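Local coordinates for protein transcription factor TAU 138 KDA subunit (Saccharomyces cerevisiae, PDB 5AIM) that mediates activation of tRNA and 5S RNA genes as part of the tauB module of TFIIIC, which binds box B promoter DNA and supports recruitment of RNA polymerase III, at residues A17-M22 and I80-V85; V28-E33 and Q91-K96; Q34-V39 and T53-V58. One frame throughout, in Å; residues are numbered along the deposited sequence.

Interaction 1: A17-M22 and I80-V85; sequences AILKVM and IFLPTV
M22, on the first helix of this extended winged helix domain, turns its side chain to the outgoing end of strand 78-81 and meets I80, F81 and L82 in sequence. The contact is wholly apolar in its side chains and joins the last turns of helix 5-24 to the point where the final strand of the wing sheet leaves into a turn. Bends at chi2 and chi3 of M22 place SD beside I80 CD1 and CE against the strand backbone. SD lies 3.7 Å from I80 CD1, the two chains crossing at a slant. A chi1 of 55° sets I80 CG1 between the backbone N and the carbonyl carbon, on the M22 side, and CD1 continues from it to SD. On the other flank of M22 stands L82, whose CD2 packs 4.0 Å from M22 CB and also meets L19. There the chains of L19 and L82 pass at about a right angle, with L19 CD1 and L82 CD2 3.9 Å apart. L19 is exposed, so this side of the contact is its outer margin, whereas M22 and I80 are buried, M22 being backed by F35 of helix 33-43. Beyond L82 the chain folds into a type I beta turn ending at V85, closed by a hydrogen bond from V85 N to L82 O. An alanine in place of L82 would probably leave L19 CD1 without its partner and open a gap beside M22 CB, since CG and its two methyls fill that corner. F81 points its CB away from the helix and offers backbone instead. The methyl of M22 rests on the I80-F81 backbone, with CE 3.5 Å from I80 O and 3.6 Å from F81 CA.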
loop_
_atom_site.group_PDB
_atom_site.type_symbol
_atom_site.label_atom_id
_atom_site.label_comp_id
_atom_site.label_asym_id
_atom_site.label_seq_id
_atom_site.Cartn_x
_atom_site.Cartn_y
_atom_site.Cartn_z
ATOM N N ALA A 17 -4.752 -3.415 7.646
ATOM C CA ALA A 17 -5.615 -2.605 6.774
ATOM C C ALA A 17 -5.035 -2.479 5.366
ATOM O O ALA A 17 -5.743 -2.656 4.365
ATOM C CB ALA A 17 -5.837 -1.229 7.370
ATOM N N ILE A 18 -3.753 -2.149 5.281
ATOM C CA ILE A 18 -3.089 -2.044 3.980
ATOM C C ILE A 18 -3.236 -3.353 3.207
ATOM O O ILE A 18 -3.578 -3.357 2.015
ATOM C CB ILE A 18 -1.599 -1.699 4.167
ATOM C CG1 ILE A 18 -1.466 -0.266 4.682
ATOM C CG2 ILE A 18 -0.822 -1.840 2.869
ATOM C CD1 ILE A 18 -0.124 0.027 5.329
ATOM N N LEU A 19 -2.988 -4.466 3.884
ATOM C CA LEU A 19 -3.126 -5.766 3.234
ATOM C C LEU A 19 -4.554 -6.048 2.730
ATOM O O LEU A 19 -4.757 -6.490 1.574
ATOM C CB LEU A 19 -2.678 -6.859 4.203
ATOM C CG LEU A 19 -2.463 -8.248 3.619
ATOM C CD1 LEU A 19 -1.324 -8.242 2.623
ATOM C CD2 LEU A 19 -2.167 -9.227 4.735
ATOM N N LYS A 20 -5.545 -5.814 3.591
ATOM C CA LYS A 20 -6.941 -6.044 3.193
ATOM C C LYS A 20 -7.366 -5.148 2.021
ATOM O O LYS A 20 -8.038 -5.597 1.076
ATOM C CB LYS A 20 -7.892 -5.858 4.387
ATOM C CG LYS A 20 -9.384 -5.945 4.055
ATOM C CD LYS A 20 -9.785 -7.279 3.448
ATOM C CE LYS A 20 -9.949 -8.352 4.506
ATOM N NZ LYS A 20 -10.177 -9.683 3.879
ATOM N N VAL A 21 -6.972 -3.880 2.086
ATOM C CA VAL A 21 -7.279 -2.950 1.005
ATOM C C VAL A 21 -6.602 -3.398 -0.286
ATOM O O VAL A 21 -7.232 -3.401 -1.345
ATOM C CB VAL A 21 -6.881 -1.513 1.380
ATOM C CG1 VAL A 21 -6.930 -0.591 0.180
ATOM C CG2 VAL A 21 -7.790 -1.001 2.482
ATOM N N MET A 22 -5.335 -3.796 -0.197
ATOM C CA MET A 22 -4.648 -4.271 -1.391
ATOM C C MET A 22 -5.356 -5.469 -2.004
ATOM O O MET A 22 -5.520 -5.525 -3.230
ATOM C CB MET A 22 -3.186 -4.597 -1.094
ATOM C CG MET A 22 -2.316 -3.356 -0.945
ATOM S SD MET A 22 -2.152 -2.395 -2.469
ATOM C CE MET A 22 -1.213 -3.535 -3.489
ATOM N N ILE A 80 2.958 -0.354 -5.722
ATOM C CA ILE A 80 3.006 -1.449 -4.760
ATOM C C ILE A 80 2.060 -2.548 -5.218
ATOM O O ILE A 80 1.059 -2.287 -5.911
ATOM C CB ILE A 80 2.680 -1.014 -3.307
ATOM C CG1 ILE A 80 1.324 -0.313 -3.216
ATOM C CG2 ILE A 80 3.805 -0.132 -2.768
ATOM C CD1 ILE A 80 0.806 -0.194 -1.786
ATOM N N PHE A 81 2.399 -3.781 -4.863
ATOM C CA PHE A 81 1.597 -4.910 -5.296
ATOM C C PHE A 81 1.730 -6.104 -4.364
ATOM O O PHE A 81 2.737 -6.269 -3.692
ATOM C CB PHE A 81 1.944 -5.301 -6.745
ATOM C CG PHE A 81 3.410 -5.517 -6.995
ATOM C CD1 PHE A 81 4.233 -4.451 -7.312
ATOM C CD2 PHE A 81 3.959 -6.786 -6.948
ATOM C CE1 PHE A 81 5.578 -4.645 -7.558
ATOM C CE2 PHE A 81 5.302 -6.987 -7.191
ATOM C CZ PHE A 81 6.114 -5.915 -7.499
ATOM N N LEU A 82 0.682 -6.920 -4.316
ATOM C CA LEU A 82 0.768 -8.210 -3.650
ATOM C C LEU A 82 1.752 -9.061 -4.446
ATOM O O LEU A 82 1.617 -9.183 -5.663
ATOM C CB LEU A 82 -0.603 -8.876 -3.586
ATOM C CG LEU A 82 -1.639 -8.139 -2.737
ATOM C CD1 LEU A 82 -3.007 -8.809 -2.814
ATOM C CD2 LEU A 82 -1.196 -8.052 -1.281
ATOM N N PRO A 83 2.764 -9.632 -3.775
ATOM C CA PRO A 83 3.858 -10.284 -4.508
ATOM C C PRO A 83 3.430 -11.364 -5.498
ATOM O O PRO A 83 4.176 -11.617 -6.446
ATOM C CB PRO A 83 4.693 -10.909 -3.391
ATOM C CG PRO A 83 4.450 -10.040 -2.219
ATOM C CD PRO A 83 3.019 -9.614 -2.323
ATOM N N THR A 84 2.268 -11.980 -5.294
ATOM C CA THR A 84 1.831 -13.085 -6.147
ATOM C C THR A 84 0.742 -12.696 -7.151
ATOM O O THR A 84 0.159 -13.564 -7.795
ATOM C CB THR A 84 1.304 -14.258 -5.303
ATOM O OG1 THR A 84 0.115 -13.854 -4.613
ATOM C CG2 THR A 84 2.354 -14.710 -4.297
ATOM N N VAL A 85 0.482 -11.399 -7.301
ATOM C CA VAL A 85 -0.621 -10.937 -8.141
ATOM C C VAL A 85 -0.404 -11.260 -9.624
ATOM O O VAL A 85 -1.366 -11.454 -10.373
ATOM C CB VAL A 85 -0.869 -9.421 -7.961
ATOM C CG1 VAL A 85 0.280 -8.598 -8.549
ATOM C CG2 VAL A 85 -2.205 -9.018 -8.579
#

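Interaction 2: V28-E33 and Q91-K96; sequences VAYLRE and QRYILK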
loop_
_atom_site.group_PDB
_atom_site.type_symbol
_atom_site.label_atom_id
_atom_site.label_comp_id
_atom_site.label_asym_id
_atom_site.label_seq_id
_atom_site.Cartn_x
_atom_site.Cartn_y
_atom_site.Cartn_z
ATOM N N VAL A 28 -2.839 -4.415 -6.935
ATOM C CA VAL A 28 -1.865 -3.491 -7.516
ATOM C C VAL A 28 -2.360 -2.078 -7.273
ATOM O O VAL A 28 -3.549 -1.790 -7.469
ATOM C CB VAL A 28 -1.704 -3.693 -9.036
ATOM C CG1 VAL A 28 -0.517 -2.889 -9.540
ATOM C CG2 VAL A 28 -1.530 -5.159 -9.376
ATOM N N ALA A 29 -1.467 -1.195 -6.838
ATOM C CA ALA A 29 -1.849 0.200 -6.645
ATOM C C ALA A 29 -0.661 1.131 -6.749
ATOM O O ALA A 29 0.438 0.798 -6.313
ATOM C CB ALA A 29 -2.517 0.383 -5.294
ATOM N N TYR A 30 -0.880 2.297 -7.350
ATOM C CA TYR A 30 0.069 3.385 -7.227
ATOM C C TYR A 30 -0.005 3.960 -5.817
ATOM O O TYR A 30 -1.092 4.113 -5.247
ATOM C CB TYR A 30 -0.228 4.476 -8.259
ATOM C CG TYR A 30 0.245 4.175 -9.665
ATOM C CD1 TYR A 30 1.539 3.727 -9.909
ATOM C CD2 TYR A 30 -0.595 4.362 -10.753
ATOM C CE1 TYR A 30 1.972 3.463 -11.192
ATOM C CE2 TYR A 30 -0.164 4.107 -12.049
ATOM C CZ TYR A 30 1.122 3.655 -12.260
ATOM O OH TYR A 30 1.568 3.391 -13.537
ATOM N N LEU A 31 1.161 4.265 -5.258
ATOM C CA LEU A 31 1.240 4.889 -3.952
ATOM C C LEU A 31 1.011 6.383 -4.125
ATOM O O LEU A 31 1.905 7.129 -4.523
ATOM C CB LEU A 31 2.598 4.592 -3.319
ATOM C CG LEU A 31 2.688 4.479 -1.801
ATOM C CD1 LEU A 31 1.761 3.381 -1.289
ATOM C CD2 LEU A 31 4.139 4.203 -1.408
ATOM N N ARG A 32 -0.219 6.792 -3.841
ATOM C CA ARG A 32 -0.667 8.157 -4.051
ATOM C C ARG A 32 -1.936 8.360 -3.233
ATOM O O ARG A 32 -2.415 7.430 -2.581
ATOM C CB ARG A 32 -0.942 8.412 -5.536
ATOM C CG ARG A 32 -2.012 7.490 -6.116
ATOM C CD ARG A 32 -2.249 7.692 -7.607
ATOM N NE ARG A 32 -3.137 6.657 -8.132
ATOM C CZ ARG A 32 -3.486 6.534 -9.408
ATOM N NH1 ARG A 32 -3.018 7.375 -10.320
ATOM N NH2 ARG A 32 -4.297 5.548 -9.771
ATOM N N GLU A 33 -2.486 9.565 -3.283
ATOM C CA GLU A 33 -3.620 9.936 -2.430
ATOM C C GLU A 33 -4.783 8.943 -2.463
ATOM O O GLU A 33 -5.318 8.600 -1.414
ATOM C CB GLU A 33 -4.120 11.325 -2.816
ATOM C CG GLU A 33 -5.261 11.846 -1.956
ATOM C CD GLU A 33 -5.602 13.291 -2.268
ATOM O OE1 GLU A 33 -6.158 13.553 -3.354
ATOM O OE2 GLU A 33 -5.311 14.167 -1.426
ATOM N N GLN A 91 0.956 -5.008 -15.309
ATOM C CA GLN A 91 1.014 -4.291 -16.577
ATOM C C GLN A 91 -0.363 -3.799 -17.013
ATOM O O GLN A 91 -0.484 -2.693 -17.548
ATOM C CB GLN A 91 1.660 -5.153 -17.664
ATOM C CG GLN A 91 3.138 -5.421 -17.423
ATOM C CD GLN A 91 3.962 -4.149 -17.297
ATOM O OE1 GLN A 91 3.614 -3.111 -17.861
ATOM N NE2 GLN A 91 5.058 -4.227 -16.552
ATOM N N ARG A 92 -1.402 -4.601 -16.767
ATOM C CA ARG A 92 -2.764 -4.166 -17.073
ATOM C C ARG A 92 -3.109 -2.908 -16.279
ATOM O O ARG A 92 -3.673 -1.948 -16.820
ATOM C CB ARG A 92 -3.782 -5.277 -16.792
ATOM C CG ARG A 92 -4.080 -6.154 -17.999
ATOM C CD ARG A 92 -5.261 -7.092 -17.761
ATOM N NE ARG A 92 -4.889 -8.279 -16.991
ATOM C CZ ARG A 92 -5.106 -8.448 -15.688
ATOM N NH1 ARG A 92 -5.705 -7.509 -14.963
ATOM N NH2 ARG A 92 -4.721 -9.574 -15.103
ATOM N N TYR A 93 -2.751 -2.906 -15.000
ATOM C CA TYR A 93 -2.970 -1.727 -14.169
ATOM C C TYR A 93 -2.177 -0.519 -14.690
ATOM O O TYR A 93 -2.722 0.578 -14.812
ATOM C CB TYR A 93 -2.609 -2.025 -12.712
ATOM C CG TYR A 93 -2.787 -0.850 -11.772
ATOM C CD1 TYR A 93 -4.014 -0.590 -11.170
ATOM C CD2 TYR A 93 -1.723 -0.011 -11.473
ATOM C CE1 TYR A 93 -4.170 0.482 -10.305
ATOM C CE2 TYR A 93 -1.871 1.060 -10.608
ATOM C CZ TYR A 93 -3.092 1.302 -10.029
ATOM O OH TYR A 93 -3.233 2.373 -9.174
ATOM N N ILE A 94 -0.896 -0.710 -15.000
ATOM C CA ILE A 94 -0.087 0.390 -15.540
ATOM C C ILE A 94 -0.719 0.947 -16.813
ATOM O O ILE A 94 -0.810 2.164 -16.991
ATOM C CB ILE A 94 1.364 -0.055 -15.828
ATOM C CG1 ILE A 94 2.085 -0.340 -14.511
ATOM C CG2 ILE A 94 2.131 1.013 -16.646
ATOM C CD1 ILE A 94 3.395 -1.079 -14.682
ATOM N N LEU A 95 -1.159 0.054 -17.692
ATOM C CA LEU A 95 -1.793 0.470 -18.941
ATOM C C LEU A 95 -3.090 1.235 -18.683
ATOM O O LEU A 95 -3.338 2.273 -19.294
ATOM C CB LEU A 95 -2.078 -0.742 -19.828
ATOM C CG LEU A 95 -2.692 -0.419 -21.192
ATOM C CD1 LEU A 95 -1.672 0.277 -22.078
ATOM C CD2 LEU A 95 -3.221 -1.681 -21.852
ATOM N N LYS A 96 -3.924 0.713 -17.788
ATOM C CA LYS A 96 -5.205 1.351 -17.473
ATOM C C LYS A 96 -5.045 2.760 -16.891
ATOM O O LYS A 96 -5.820 3.663 -17.209
ATOM C CB LYS A 96 -6.006 0.476 -16.506
ATOM C CG LYS A 96 -7.327 1.087 -16.061
ATOM C CD LYS A 96 -8.178 0.084 -15.296
ATOM N NZ LYS A 96 -10.377 -0.267 -14.144
HETATM O O HOH W 1 0.471 4.204 -15.647
HETATM O O HOH W 2 -5.563 3.310 -8.559
#
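Y93 of the C-terminal helix reaches across to strand 28-30 and ends on its backbone: Y30 N donates to Y93 OH at 3.0 Å, in a nearly straight bond (169°). Along the way the Y93 ring passes V28, whose CG1 lies 3.7 Å from Y93 CD2, and carries V28 O over one face near the rim. The Y30 ring crosses it obliquely, planes 57° apart, with Y93 CE2 3.5 Å from Y30 CD2 and over a face of Y30. This reach begins at chi1, where Y93 CG is anti to the backbone N (179°). R32 comes tip to tip with Y93, and a water joins R32 NH2 to Y93 OH, 2.6 Å from the hydroxyl oxygen. The guanidinium also has Y30 CD2 over its centre, while NH2 forms a salt bridge with E97 just past the helix segment. A second water links Y30 OH to I94 O, and the I94 side chain lies against that hydroxyl, CG1 being 3.9 Å from Y30 OH. Farther out, I79 of the central strand touches V28, Y30 and I94, and R77 makes a cation-pi contact with Y30. Helix 87-96 follows the last strand of the wing, so this contact fastens a helix added after the three-stranded sheet back onto its edge strand, consistent with the extended form of the winged helix fold.

Interaction 3: Q34-V39 and T53-V58; sequences QFYESV and TVRGDV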
loop_
_atom_site.group_PDB
_atom_site.type_symbol
_atom_site.label_atom_id
_atom_site.label_comp_id
_atom_site.label_asym_id
_atom_site.label_seq_id
_atom_site.Cartn_x
_atom_site.Cartn_y
_atom_site.Cartn_z
ATOM N N GLN A 34 -5.162 8.480 -3.650
ATOM C CA GLN A 34 -6.287 7.554 -3.796
ATOM C C GLN A 34 -6.108 6.316 -2.905
ATOM O O GLN A 34 -7.058 5.856 -2.216
ATOM C CB GLN A 34 -6.427 7.139 -5.267
ATOM C CG GLN A 34 -7.565 6.170 -5.544
ATOM C CD GLN A 34 -7.689 5.827 -7.015
ATOM O OE1 GLN A 34 -7.121 6.506 -7.873
ATOM N NE2 GLN A 34 -8.430 4.768 -7.316
ATOM N N PHE A 35 -4.894 5.773 -2.898
ATOM C CA PHE A 35 -4.620 4.591 -2.092
ATOM C C PHE A 35 -4.738 4.895 -0.599
ATOM O O PHE A 35 -5.409 4.160 0.163
ATOM C CB PHE A 35 -3.245 3.994 -2.393
ATOM C CG PHE A 35 -2.931 2.804 -1.535
ATOM C CD1 PHE A 35 -3.578 1.603 -1.761
ATOM C CD2 PHE A 35 -2.033 2.892 -0.487
ATOM C CE1 PHE A 35 -3.330 0.507 -0.971
ATOM C CE2 PHE A 35 -1.786 1.787 0.313
ATOM C CZ PHE A 35 -2.430 0.599 0.055
ATOM N N TYR A 36 -4.082 5.961 -0.158
ATOM C CA TYR A 36 -4.139 6.325 1.251
ATOM C C TYR A 36 -5.567 6.615 1.698
ATOM O O TYR A 36 -5.970 6.258 2.814
ATOM C CB TYR A 36 -3.218 7.509 1.538
ATOM C CG TYR A 36 -1.753 7.159 1.441
ATOM C CD1 TYR A 36 -1.144 6.397 2.428
ATOM C CD2 TYR A 36 -0.972 7.598 0.378
ATOM C CE1 TYR A 36 0.194 6.074 2.356
ATOM C CE2 TYR A 36 0.371 7.280 0.299
ATOM C CZ TYR A 36 0.944 6.516 1.291
ATOM O OH TYR A 36 2.278 6.195 1.225
ATOM N N GLU A 37 -6.343 7.244 0.823
ATOM C CA GLU A 37 -7.737 7.529 1.128
ATOM C C GLU A 37 -8.507 6.222 1.297
ATOM O O GLU A 37 -9.331 6.094 2.211
ATOM C CB GLU A 37 -8.372 8.386 0.029
ATOM C CG GLU A 37 -9.760 8.904 0.380
ATOM C CD GLU A 37 -9.752 9.823 1.589
ATOM O OE1 GLU A 37 -8.797 10.616 1.730
ATOM O OE2 GLU A 37 -10.696 9.744 2.403
ATOM N N SER A 38 -8.258 5.257 0.416
ATOM C CA SER A 38 -8.877 3.935 0.576
ATOM C C SER A 38 -8.520 3.288 1.922
ATOM O O SER A 38 -9.410 2.746 2.610
ATOM C CB SER A 38 -8.517 2.978 -0.559
ATOM O OG SER A 38 -9.105 3.381 -1.783
ATOM N N VAL A 39 -7.247 3.322 2.306
ATOM C CA VAL A 39 -6.872 2.779 3.618
ATOM C C VAL A 39 -7.593 3.519 4.749
ATOM O O VAL A 39 -8.115 2.892 5.685
ATOM C CB VAL A 39 -5.347 2.798 3.849
ATOM C CG1 VAL A 39 -4.996 2.336 5.271
ATOM C CG2 VAL A 39 -4.657 1.913 2.828
ATOM N N THR A 53 2.274 8.434 8.711
ATOM C CA THR A 53 2.075 7.278 9.574
ATOM C C THR A 53 1.762 6.020 8.755
ATOM O O THR A 53 2.387 4.982 8.951
ATOM C CB THR A 53 0.963 7.549 10.614
ATOM O OG1 THR A 53 1.332 8.671 11.430
ATOM C CG2 THR A 53 0.747 6.341 11.512
ATOM N N VAL A 54 0.814 6.107 7.826
ATOM C CA VAL A 54 0.489 4.954 6.988
ATOM C C VAL A 54 1.647 4.595 6.041
ATOM O O VAL A 54 1.951 3.409 5.826
ATOM C CB VAL A 54 -0.813 5.185 6.199
ATOM C CG1 VAL A 54 -1.081 4.042 5.218
ATOM C CG2 VAL A 54 -1.979 5.327 7.165
ATOM N N ARG A 55 2.302 5.613 5.487
ATOM C CA ARG A 55 3.450 5.378 4.620
ATOM C C ARG A 55 4.527 4.574 5.351
ATOM O O ARG A 55 5.119 3.653 4.779
ATOM C CB ARG A 55 4.031 6.697 4.097
ATOM C CG ARG A 55 5.338 6.537 3.314
ATOM C CD ARG A 55 5.202 5.577 2.128
ATOM N NE ARG A 55 6.498 5.149 1.602
ATOM C CZ ARG A 55 7.084 5.634 0.509
ATOM N NH1 ARG A 55 6.504 6.584 -0.215
ATOM N NH2 ARG A 55 8.263 5.158 0.135
ATOM N N GLY A 56 4.784 4.923 6.610
ATOM C CA GLY A 56 5.718 4.139 7.412
ATOM C C GLY A 56 5.435 2.638 7.404
ATOM O O GLY A 56 6.345 1.792 7.265
ATOM N N ASP A 57 4.161 2.298 7.547
ATOM C CA ASP A 57 3.765 0.898 7.592
ATOM C C ASP A 57 3.781 0.247 6.209
ATOM O O ASP A 57 4.149 -0.938 6.075
ATOM C CB ASP A 57 2.420 0.761 8.293
ATOM C CG ASP A 57 2.552 0.944 9.794
ATOM O OD1 ASP A 57 3.494 0.352 10.370
ATOM O OD2 ASP A 57 1.763 1.700 10.398
ATOM N N VAL A 58 3.441 1.018 5.175
ATOM C CA VAL A 58 3.696 0.537 3.821
ATOM C C VAL A 58 5.180 0.158 3.671
ATOM O O VAL A 58 5.521 -0.920 3.153
ATOM C CB VAL A 58 3.315 1.584 2.767
ATOM C CG1 VAL A 58 3.821 1.170 1.378
ATOM C CG2 VAL A 58 1.810 1.775 2.755
HETATM O O HOH W 3 3.858 7.942 -0.639
#
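Y36 carries its CG beside the backbone N, anti to the carbonyl carbon (chi1 -70°), which starts the ring toward helix 52-63, and V54 has CG1 anti to its own N (chi1 174°), which puts that methyl at the edge of the ring. V54 CG1 lies in the ring plane, 3.7 Å from Y36 CD1, as the two side chains slide past each other in opposite directions. The phenol then runs on to the next residue of helix 52-63. Its OH lies against the aliphatic part of R55, 3.1 Å from CD and 3.4 Å from CB, so the arginine's stem, more than its charge, receives the tyrosine. A water bridges the polar ends, 3.0 Å from Y36 OH and accepting from R55 NH1. The charge of R55 is met one turn on, where NE forms a salt bridge with D59. Behind Y36 the packing is looser and apolar: V39 CG1 stands 4.3 Å from V54 CG1, and V58 CG2 comes to the edge of the F35 ring. Both F35 and V58 also touch helix 5-24, through M22 and I18 respectively. The short helix segments run at 98° to each other, axes 11.2 Å apart at closest. The near-perpendicular pair fits the helix-turn-helix core of a winged helix domain, helix 52-63 probably corresponding in position to the recognition helix.

Overall arrangement
The three contacts tie one small domain together from different sides. Interactions 1 and 3 are each centred about 6 Å from the centre of the chain and meet where F35 CE1 packs on M22 SD (3.5 Å) and I18 CD1 on V58 CG2 (3.7 Å). Both are mainly apolar, but interaction 3 is buried, with one bridging water, whereas interaction 1 is partly buried and runs out to exposed L19. Interaction 2, centred about 11 Å from the chain centre, is buried yet richer in polar links: a tyrosine-to-backbone bond and two bridging waters. Interactions 1 and 2 reach the same sheet through neighbouring strands, where I80 N probably bonds to A29 O. L31, in the 28-33 segment, reaches interaction 3, its CG 3.5 Å from Y36 OH.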